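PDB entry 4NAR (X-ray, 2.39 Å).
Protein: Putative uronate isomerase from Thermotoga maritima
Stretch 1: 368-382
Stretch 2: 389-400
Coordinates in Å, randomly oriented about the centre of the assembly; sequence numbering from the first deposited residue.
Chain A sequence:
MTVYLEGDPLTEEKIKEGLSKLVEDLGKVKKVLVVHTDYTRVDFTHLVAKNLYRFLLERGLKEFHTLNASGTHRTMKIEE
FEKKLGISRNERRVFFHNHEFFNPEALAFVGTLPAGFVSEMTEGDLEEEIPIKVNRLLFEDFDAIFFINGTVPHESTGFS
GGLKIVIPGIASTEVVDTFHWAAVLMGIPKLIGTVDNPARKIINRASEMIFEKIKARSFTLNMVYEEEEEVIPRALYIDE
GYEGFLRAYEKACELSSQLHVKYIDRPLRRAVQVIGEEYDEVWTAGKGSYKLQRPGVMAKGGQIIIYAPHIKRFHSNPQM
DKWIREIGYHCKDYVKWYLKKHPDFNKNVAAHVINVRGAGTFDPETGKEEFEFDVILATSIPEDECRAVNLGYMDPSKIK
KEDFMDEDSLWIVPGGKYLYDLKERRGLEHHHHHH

Stretch 1 368-382: KEEFEFDVILATSIP
Stretch 2 389-400: VNLGYMDPSKIK

Two neighbouring strands need very few residues to set a parallel register, as this contact illustrates. Stretch 1 runs extended through Glu369-Phe371, kinks at Glu372 (phi/psi -64/-36), and continues as a strand whose residues Val375 to Leu377 have phi between -95 and -118° and psi between 114 and 133°. Ala378 departs slightly, at -106/75. Stretch 2 enters through Asn390, with positive phi (72/28), and Leu391 (-115/159), then forms a short strand at Gly392 (-79/175) and Tyr393 (-141/144); Met394 remains extended at -142/137.

The strands are parallel, pairing Ile376 with Gly392 (CA to CA 4.1 Å) and Leu377 with Tyr393 (CA to CA 4.9 Å). Gly392 serves stretch 1 on both sides of Ile376: Gly392 N donates to Val375 O at 2.9 Å, and Leu377 N donates to Gly392 O at 3.0 Å, nearly straight at 171°. Met394 N then donates to Leu377 O at 3.2 Å. This alternation, in which one residue bonds to the two neighbours of its partner, is the signature of a parallel ladder. CA-H...O contacts supplement it, from Tyr393 CA to Leu377 O at 3.5 Å and from Ala378 CA to Met394 O at 3.2 Å.

Gly392 leaves room for Ile376 in its present rotamer: an ideal CB there would lie 2.7 Å from Ile376 CG1, a clash. Ile376 (chi1 m, chi2 134°) also lays CG2 against backbone, 3.4 Å from Tyr393 C, and reaches selenomethionine Met394 (chi1 -90°, chi2 and chi3 t), with Ile376 CG2 4.0 Å from Met394 CG.

Leu377 (m, t) and Tyr393 share the other face of the sheet. Leu377 CG lies 4.0 Å from Leu391 CD2, while Leu391 CD1 is 4.3 Å from CB of Val375 (chi1 t); the Leu391 side chain, off-well at -104° and 26°, thus touches both residues. The Tyr393 ring (chi1 t, chi2 -93°) lies beside the end of stretch 1, where Ile381 O meets its edge, 3.4 Å from Tyr393 CE2. The turn there is braced by Ile381 N donating to Thr379 OG1 at 2.9 Å, with Thr379 chi1 p.

Beyond the ladder, Ala378 CB packs 4.2 Å from both Met394 CB and Ile399 CG1, and Pro396 CG lies 3.6 Å from Thr379 O. Asp395 organises the following turn: Ser397 N donates to Asp395 OD1 at 3.2 Å, and Lys398 N to Asp395 O at 3.1 Å.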

ATOM      1  N   LYS A 368       3.230  30.871   9.046  1.00 42.07           N
ATOM      2  CA  LYS A 368       4.537  30.229   9.108  1.00 32.04           C
ATOM      3  C   LYS A 368       4.494  28.782   9.620  1.00 38.25           C
ATOM      4  O   LYS A 368       3.725  28.443  10.530  1.00 35.91           O
ATOM      5  CB  LYS A 368       5.488  31.079   9.949  1.00 28.11           C
ATOM      6  CG  LYS A 368       5.679  32.490   9.392  1.00 37.85           C
ATOM      7  CD  LYS A 368       6.456  33.400  10.347  1.00 39.64           C
ATOM      8  CE  LYS A 368       6.684  34.764   9.698  1.00 49.36           C
ATOM      9  NZ  LYS A 368       6.435  35.903  10.642  1.00 57.43           N
ATOM     10  N   GLU A 369       5.326  27.933   9.021  1.00 34.16           N
ATOM     11  CA  GLU A 369       5.441  26.533   9.426  1.00 33.78           C
ATOM     12  C   GLU A 369       6.826  26.232  10.013  1.00 33.43           C
ATOM     13  O   GLU A 369       7.848  26.711   9.508  1.00 44.73           O
ATOM     14  CB  GLU A 369       5.189  25.604   8.231  1.00 32.42           C
ATOM     15  CG  GLU A 369       3.723  25.403   7.850  1.00 34.90           C
ATOM     16  CD  GLU A 369       3.538  24.450   6.658  1.00 33.65           C
ATOM     17  OE1 GLU A 369       3.117  23.276   6.863  1.00 32.01           O
ATOM     18  OE2 GLU A 369       3.805  24.881   5.507  1.00 24.95           O
ATOM     19  N   GLU A 370       6.843  25.435  11.076  1.00 31.69           N
ATOM     20  CA  GLU A 370       8.068  24.866  11.615  1.00 35.56           C
ATOM     21  C   GLU A 370       7.843  23.367  11.586  1.00 37.60           C
ATOM     22  O   GLU A 370       6.710  22.919  11.765  1.00 36.20           O
ATOM     23  CB  GLU A 370       8.309  25.329  13.055  1.00 38.30           C
ATOM     24  CG  GLU A 370       8.467  26.846  13.219  1.00 53.16           C
ATOM     25  CD  GLU A 370       8.872  27.235  14.642  1.00 66.59           C
ATOM     26  OE1 GLU A 370       9.156  26.319  15.451  1.00 75.21           O
ATOM     27  OE2 GLU A 370       8.909  28.448  14.953  1.00 64.82           O
ATOM     28  N   PHE A 371       8.905  22.590  11.366  1.00 41.27           N
ATOM     29  CA  PHE A 371       8.759  21.142  11.198  1.00 30.97           C
ATOM     30  C   PHE A 371       9.651  20.365  12.149  1.00 28.07           C
ATOM     31  O   PHE A 371      10.775  20.786  12.436  1.00 27.81           O
ATOM     32  CB  PHE A 371       9.072  20.729   9.752  1.00 19.26           C
ATOM     33  CG  PHE A 371       8.091  21.266   8.744  1.00 23.16           C
ATOM     34  CD1 PHE A 371       8.384  22.404   7.994  1.00 24.08           C
ATOM     35  CD2 PHE A 371       6.857  20.646   8.558  1.00 28.96           C
ATOM     36  CE1 PHE A 371       7.463  22.909   7.061  1.00 20.34           C
ATOM     37  CE2 PHE A 371       5.923  21.150   7.629  1.00 25.39           C
ATOM     38  CZ  PHE A 371       6.229  22.278   6.881  1.00 18.73           C
ATOM     39  N   GLU A 372       9.164  19.218  12.611  1.00 25.97           N
ATOM     40  CA  GLU A 372       9.956  18.368  13.487  1.00 22.98           C
ATOM     41  C   GLU A 372      11.219  17.817  12.809  1.00 25.45           C
ATOM     42  O   GLU A 372      12.258  17.668  13.458  1.00 27.24           O
ATOM     43  CB  GLU A 372       9.103  17.235  14.054  1.00 30.86           C
ATOM     44  CG  GLU A 372       8.407  17.597  15.372  1.00 47.36           C
ATOM     45  CD  GLU A 372       9.353  17.524  16.566  1.00 52.22           C
ATOM     46  OE1 GLU A 372      10.276  16.671  16.548  1.00 50.47           O
ATOM     47  OE2 GLU A 372       9.173  18.311  17.523  1.00 58.18           O
ATOM     48  N   PHE A 373      11.130  17.512  11.513  1.00 23.85           N
ATOM     49  CA  PHE A 373      12.298  17.033  10.772  1.00 24.86           C
ATOM     50  C   PHE A 373      12.295  17.527   9.325  1.00 18.39           C
ATOM     51  O   PHE A 373      11.291  18.056   8.850  1.00 23.02           O
ATOM     52  CB  PHE A 373      12.425  15.496  10.847  1.00 25.76           C
ATOM     53  CG  PHE A 373      11.172  14.750  10.453  1.00 27.60           C
ATOM     54  CD1 PHE A 373      10.329  14.220  11.431  1.00 25.22           C
ATOM     55  CD2 PHE A 373      10.834  14.580   9.109  1.00 23.60           C
ATOM     56  CE1 PHE A 373       9.172  13.534  11.085  1.00 25.49           C
ATOM     57  CE2 PHE A 373       9.665  13.892   8.746  1.00 25.83           C
ATOM     58  CZ  PHE A 373       8.837  13.366   9.741  1.00 31.77           C
ATOM     59  N   ASP A 374      13.415  17.358   8.630  1.00 22.67           N
ATOM     60  CA  ASP A 374      13.506  17.738   7.216  1.00 24.81           C
ATOM     61  C   ASP A 374      13.380  16.494   6.316  1.00 22.91           C
ATOM     62  O   ASP A 374      13.828  15.411   6.679  1.00 31.25           O
ATOM     63  CB  ASP A 374      14.829  18.454   6.937  1.00 24.58           C
ATOM     64  CG  ASP A 374      14.810  19.267   5.633  1.00 40.75           C
ATOM     65  OD1 ASP A 374      15.801  19.993   5.366  1.00 49.14           O
ATOM     66  OD2 ASP A 374      13.813  19.191   4.875  1.00 42.43           O
ATOM     67  N   VAL A 375      12.744  16.652   5.161  1.00 23.32           N
ATOM     68  CA  VAL A 375      12.625  15.567   4.181  1.00 26.25           C
ATOM     69  C   VAL A 375      13.318  15.975   2.894  1.00 22.87           C
ATOM     70  O   VAL A 375      12.955  16.986   2.268  1.00 29.78           O
ATOM     71  CB  VAL A 375      11.149  15.254   3.824  1.00 23.97           C
ATOM     72  CG1 VAL A 375      11.089  14.151   2.756  1.00 18.24           C
ATOM     73  CG2 VAL A 375      10.356  14.886   5.075  1.00 17.76           C
ATOM     74  N   ILE A 376      14.310  15.198   2.486  1.00 22.70           N
ATOM     75  CA  ILE A 376      15.115  15.580   1.335  1.00 20.78           C
ATOM     76  C   ILE A 376      14.972  14.563   0.213  1.00 25.53           C
ATOM     77  O   ILE A 376      15.025  13.352   0.443  1.00 23.27           O
ATOM     78  CB  ILE A 376      16.589  15.756   1.744  1.00 27.00           C
ATOM     79  CG1 ILE A 376      16.700  16.915   2.744  1.00 32.40           C
ATOM     80  CG2 ILE A 376      17.491  16.001   0.523  1.00 23.06           C
ATOM     81  CD1 ILE A 376      17.579  16.598   3.958  1.00 37.56           C
ATOM     82  N   LEU A 377      14.760  15.067  -0.999  1.00 27.29           N
ATOM     83  CA  LEU A 377      14.682  14.227  -2.178  1.00 18.93           C
ATOM     84  C   LEU A 377      16.055  14.161  -2.852  1.00 23.26           C
ATOM     85  O   LEU A 377      16.565  15.177  -3.358  1.00 26.39           O
ATOM     86  CB  LEU A 377      13.648  14.770  -3.164  1.00 17.98           C
ATOM     87  CG  LEU A 377      12.163  14.664  -2.791  1.00 28.01           C
ATOM     88  CD1 LEU A 377      11.239  14.841  -4.030  1.00 15.31           C
ATOM     89  CD2 LEU A 377      11.879  13.347  -2.078  1.00 18.80           C
ATOM     90  N   ALA A 378      16.660  12.974  -2.842  1.00 24.07           N
ATOM     91  CA  ALA A 378      17.888  12.732  -3.603  1.00 24.56           C
ATOM     92  C   ALA A 378      17.547  11.875  -4.825  1.00 24.73           C
ATOM     93  O   ALA A 378      17.811  10.669  -4.858  1.00 19.95           O
ATOM     94  CB  ALA A 378      18.950  12.058  -2.736  1.00 21.80           C
ATOM     95  N   THR A 379      16.934  12.517  -5.817  1.00 24.10           N
ATOM     96  CA  THR A 379      16.356  11.840  -6.968  1.00 16.69           C
ATOM     97  C   THR A 379      16.718  12.624  -8.230  1.00 25.39           C
ATOM     98  O   THR A 379      17.514  13.565  -8.166  1.00 23.99           O
ATOM     99  CB  THR A 379      14.807  11.749  -6.836  1.00 28.75           C
ATOM    100  OG1 THR A 379      14.197  12.959  -7.303  1.00 32.18           O
ATOM    101  CG2 THR A 379      14.374  11.518  -5.389  1.00 24.77           C
ATOM    102  N   SER A 380      16.151  12.255  -9.378  1.00 22.27           N
ATOM    103  CA  SER A 380      16.421  13.034 -10.587  1.00 32.46           C
ATOM    104  C   SER A 380      15.381  14.137 -10.800  1.00 33.14           C
ATOM    105  O   SER A 380      15.307  14.744 -11.876  1.00 36.89           O
ATOM    106  CB  SER A 380      16.605  12.154 -11.835  1.00 25.88           C
ATOM    107  OG  SER A 380      15.531  11.258 -11.985  1.00 43.69           O
ATOM    108  N   ILE A 381      14.595  14.398  -9.758  1.00 26.08           N
ATOM    109  CA  ILE A 381      13.783  15.608  -9.696  1.00 25.11           C
ATOM    110  C   ILE A 381      14.723  16.784  -9.378  1.00 26.67           C
ATOM    111  O   ILE A 381      15.498  16.720  -8.402  1.00 28.47           O
ATOM    112  CB  ILE A 381      12.675  15.468  -8.630  1.00 29.59           C
ATOM    113  CG1 ILE A 381      11.747  14.307  -9.015  1.00 28.16           C
ATOM    114  CG2 ILE A 381      11.903  16.789  -8.453  1.00 25.71           C
ATOM    115  CD1 ILE A 381      10.801  13.874  -7.940  1.00 23.90           C
ATOM    116  N   PRO A 382      14.697  17.842 -10.214  1.00 27.37           N
ATOM    117  CA  PRO A 382      15.670  18.928 -10.002  1.00 28.82           C
ATOM    118  C   PRO A 382      15.474  19.650  -8.674  1.00 30.92           C
ATOM    119  O   PRO A 382      14.353  19.689  -8.124  1.00 25.50           O
ATOM    120  CB  PRO A 382      15.403  19.885 -11.174  1.00 21.95           C
ATOM    121  CG  PRO A 382      14.867  19.000 -12.247  1.00 25.70           C
ATOM    122  CD  PRO A 382      14.015  17.966 -11.514  1.00 22.13           C
ATOM    123  N   VAL A 389       7.979  22.399  -4.199  1.00 29.83           N
ATOM    124  CA  VAL A 389       6.965  21.604  -3.493  1.00 22.38           C
ATOM    125  C   VAL A 389       7.309  21.514  -2.017  1.00 20.62           C
ATOM    126  O   VAL A 389       6.776  20.658  -1.285  1.00 20.84           O
ATOM    127  CB  VAL A 389       6.800  20.179  -4.104  1.00 25.79           C
ATOM    128  CG1 VAL A 389       6.390  20.289  -5.572  1.00 20.74           C
ATOM    129  CG2 VAL A 389       8.104  19.322  -3.949  1.00 16.45           C
ATOM    130  N   ASN A 390       8.218  22.395  -1.592  1.00 21.83           N
ATOM    131  CA  ASN A 390       8.557  22.543  -0.170  1.00 26.83           C
ATOM    132  C   ASN A 390       9.376  21.373   0.432  1.00 27.70           C
ATOM    133  O   ASN A 390       9.324  21.102   1.644  1.00 20.04           O
ATOM    134  CB  ASN A 390       7.294  22.797   0.659  1.00 24.35           C
ATOM    135  CG  ASN A 390       7.562  23.658   1.874  1.00 24.82           C
ATOM    136  OD1 ASN A 390       8.374  24.598   1.817  1.00 20.38           O
ATOM    137  ND2 ASN A 390       6.892  23.336   2.997  1.00 20.90           N
ATOM    138  N   LEU A 391      10.151  20.709  -0.419  1.00 17.45           N
ATOM    139  CA  LEU A 391      11.026  19.621   0.014  1.00 30.73           C
ATOM    140  C   LEU A 391      12.513  19.994  -0.182  1.00 29.77           C
ATOM    141  O   LEU A 391      12.841  20.871  -0.992  1.00 27.79           O
ATOM    142  CB  LEU A 391      10.688  18.347  -0.772  1.00 16.43           C
ATOM    143  CG  LEU A 391       9.880  17.242  -0.068  1.00 27.33           C
ATOM    144  CD1 LEU A 391       9.001  17.770   1.050  1.00 22.10           C
ATOM    145  CD2 LEU A 391       9.055  16.393  -1.070  1.00 16.32           C
ATOM    146  N   GLY A 392      13.405  19.318   0.546  1.00 28.49           N
ATOM    147  CA  GLY A 392      14.834  19.524   0.381  1.00 18.24           C
ATOM    148  C   GLY A 392      15.399  18.791  -0.828  1.00 22.81           C
ATOM    149  O   GLY A 392      14.680  18.030  -1.496  1.00 17.50           O
ATOM    150  N   TYR A 393      16.690  19.008  -1.108  1.00 21.98           N
ATOM    151  CA  TYR A 393      17.359  18.364  -2.246  1.00 25.46           C
ATOM    152  C   TYR A 393      18.790  17.939  -1.917  1.00 26.75           C
ATOM    153  O   TYR A 393      19.503  18.628  -1.188  1.00 19.72           O
ATOM    154  CB  TYR A 393      17.389  19.299  -3.463  1.00 30.78           C
ATOM    155  CG  TYR A 393      18.202  18.774  -4.642  1.00 30.70           C
ATOM    156  CD1 TYR A 393      19.553  19.103  -4.799  1.00 22.91           C
ATOM    157  CD2 TYR A 393      17.615  17.941  -5.599  1.00 30.16           C
ATOM    158  CE1 TYR A 393      20.289  18.612  -5.874  1.00 27.13           C
ATOM    159  CE2 TYR A 393      18.344  17.454  -6.681  1.00 26.83           C
ATOM    160  CZ  TYR A 393      19.675  17.797  -6.814  1.00 30.93           C
ATOM    161  OH  TYR A 393      20.389  17.309  -7.887  1.00 37.61           O
HETATM  162  N   MSE A 394      19.205  16.802  -2.473  1.00 22.40           N
HETATM  163  CA  MSE A 394      20.616  16.422  -2.481  1.00 21.01           C
HETATM  164  C   MSE A 394      20.914  15.766  -3.812  1.00 25.65           C
HETATM  165  O   MSE A 394      20.110  14.969  -4.315  1.00 27.45           O
HETATM  166  CB  MSE A 394      20.979  15.470  -1.330  1.00 25.22           C
HETATM  167  CG  MSE A 394      21.427  16.163  -0.054  1.00 39.51           C
HETATM  168 SE   MSE A 394      21.976  14.885   1.338  0.21 35.59          SE
HETATM  169  CE  MSE A 394      21.978  16.111   2.861  1.00 47.96           C
ATOM    170  N   ASP A 395      22.053  16.132  -4.394  1.00 32.23           N
ATOM    171  CA  ASP A 395      22.538  15.503  -5.609  1.00 25.35           C
ATOM    172  C   ASP A 395      22.690  14.023  -5.305  1.00 25.71           C
ATOM    173  O   ASP A 395      23.475  13.660  -4.422  1.00 26.70           O
ATOM    174  CB  ASP A 395      23.897  16.097  -5.978  1.00 29.74           C
ATOM    175  CG  ASP A 395      24.341  15.743  -7.392  1.00 39.66           C
ATOM    176  OD1 ASP A 395      23.844  14.740  -7.974  1.00 37.98           O
ATOM    177  OD2 ASP A 395      25.209  16.482  -7.921  1.00 49.45           O
ATOM    178  N   PRO A 396      21.930  13.166  -6.019  1.00 27.11           N
ATOM    179  CA  PRO A 396      21.966  11.709  -5.807  1.00 29.61           C
ATOM    180  C   PRO A 396      23.339  11.104  -6.100  1.00 34.37           C
ATOM    181  O   PRO A 396      23.667  10.047  -5.547  1.00 34.84           O
ATOM    182  CB  PRO A 396      20.937  11.171  -6.819  1.00 25.82           C
ATOM    183  CG  PRO A 396      20.828  12.253  -7.873  1.00 28.45           C
ATOM    184  CD  PRO A 396      20.986  13.539  -7.091  1.00 25.77           C
ATOM    185  N   SER A 397      24.123  11.758  -6.955  1.00 36.70           N
ATOM    186  CA  SER A 397      25.443  11.241  -7.310  1.00 37.12           C
ATOM    187  C   SER A 397      26.447  11.456  -6.181  1.00 37.95           C
ATOM    188  O   SER A 397      27.495  10.818  -6.149  1.00 41.44           O
ATOM    189  CB  SER A 397      25.964  11.893  -8.594  1.00 35.68           C
ATOM    190  OG  SER A 397      26.443  13.205  -8.333  1.00 43.75           O
ATOM    191  N   LYS A 398      26.130  12.363  -5.260  1.00 35.37           N
ATOM    192  CA  LYS A 398      27.031  12.663  -4.150  1.00 36.83           C
ATOM    193  C   LYS A 398      26.692  11.892  -2.878  1.00 40.54           C
ATOM    194  O   LYS A 398      27.353  12.067  -1.851  1.00 47.85           O
ATOM    195  CB  LYS A 398      27.046  14.164  -3.837  1.00 38.71           C
ATOM    196  CG  LYS A 398      28.105  14.956  -4.594  1.00 52.11           C
ATOM    197  CD  LYS A 398      27.744  15.114  -6.066  1.00 62.20           C
ATOM    198  CE  LYS A 398      28.917  15.689  -6.875  1.00 61.03           C
ATOM    199  NZ  LYS A 398      28.959  15.089  -8.258  1.00 57.71           N
ATOM    200  N   ILE A 399      25.661  11.052  -2.936  1.00 42.76           N
ATOM    201  CA  ILE A 399      25.264  10.271  -1.763  1.00 39.16           C
ATOM    202  C   ILE A 399      25.989   8.918  -1.713  1.00 36.44           C
ATOM    203  O   ILE A 399      25.877   8.126  -2.648  1.00 44.04           O
ATOM    204  CB  ILE A 399      23.745  10.033  -1.734  1.00 37.04           C
ATOM    205  CG1 ILE A 399      22.987  11.356  -1.876  1.00 39.09           C
ATOM    206  CG2 ILE A 399      23.345   9.326  -0.434  1.00 42.79           C
ATOM    207  CD1 ILE A 399      23.192  12.306  -0.712  1.00 40.17           C
ATOM    208  N   LYS A 400      26.714   8.647  -0.626  1.00 38.50           N
ATOM    209  CA  LYS A 400      27.497   7.401  -0.499  1.00 37.90           C
ATOM    210  C   LYS A 400      27.470   6.831   0.921  1.00 36.30           C
ATOM    211  O   LYS A 400      27.567   7.593   1.895  1.00 37.94           O
ATOM    212  CB  LYS A 400      28.944   7.614  -0.973  1.00 36.83           C
ATOM    213  CG  LYS A 400      29.107   7.421  -2.482  1.00 47.12           C
ATOM    214  CD  LYS A 400      30.133   8.378  -3.083  1.00 57.57           C
ATOM    215  CE  LYS A 400      29.806   9.826  -2.746  1.00 64.07           C
ATOM    216  NZ  LYS A 400      30.888  10.753  -3.198  1.00 68.63           N
TER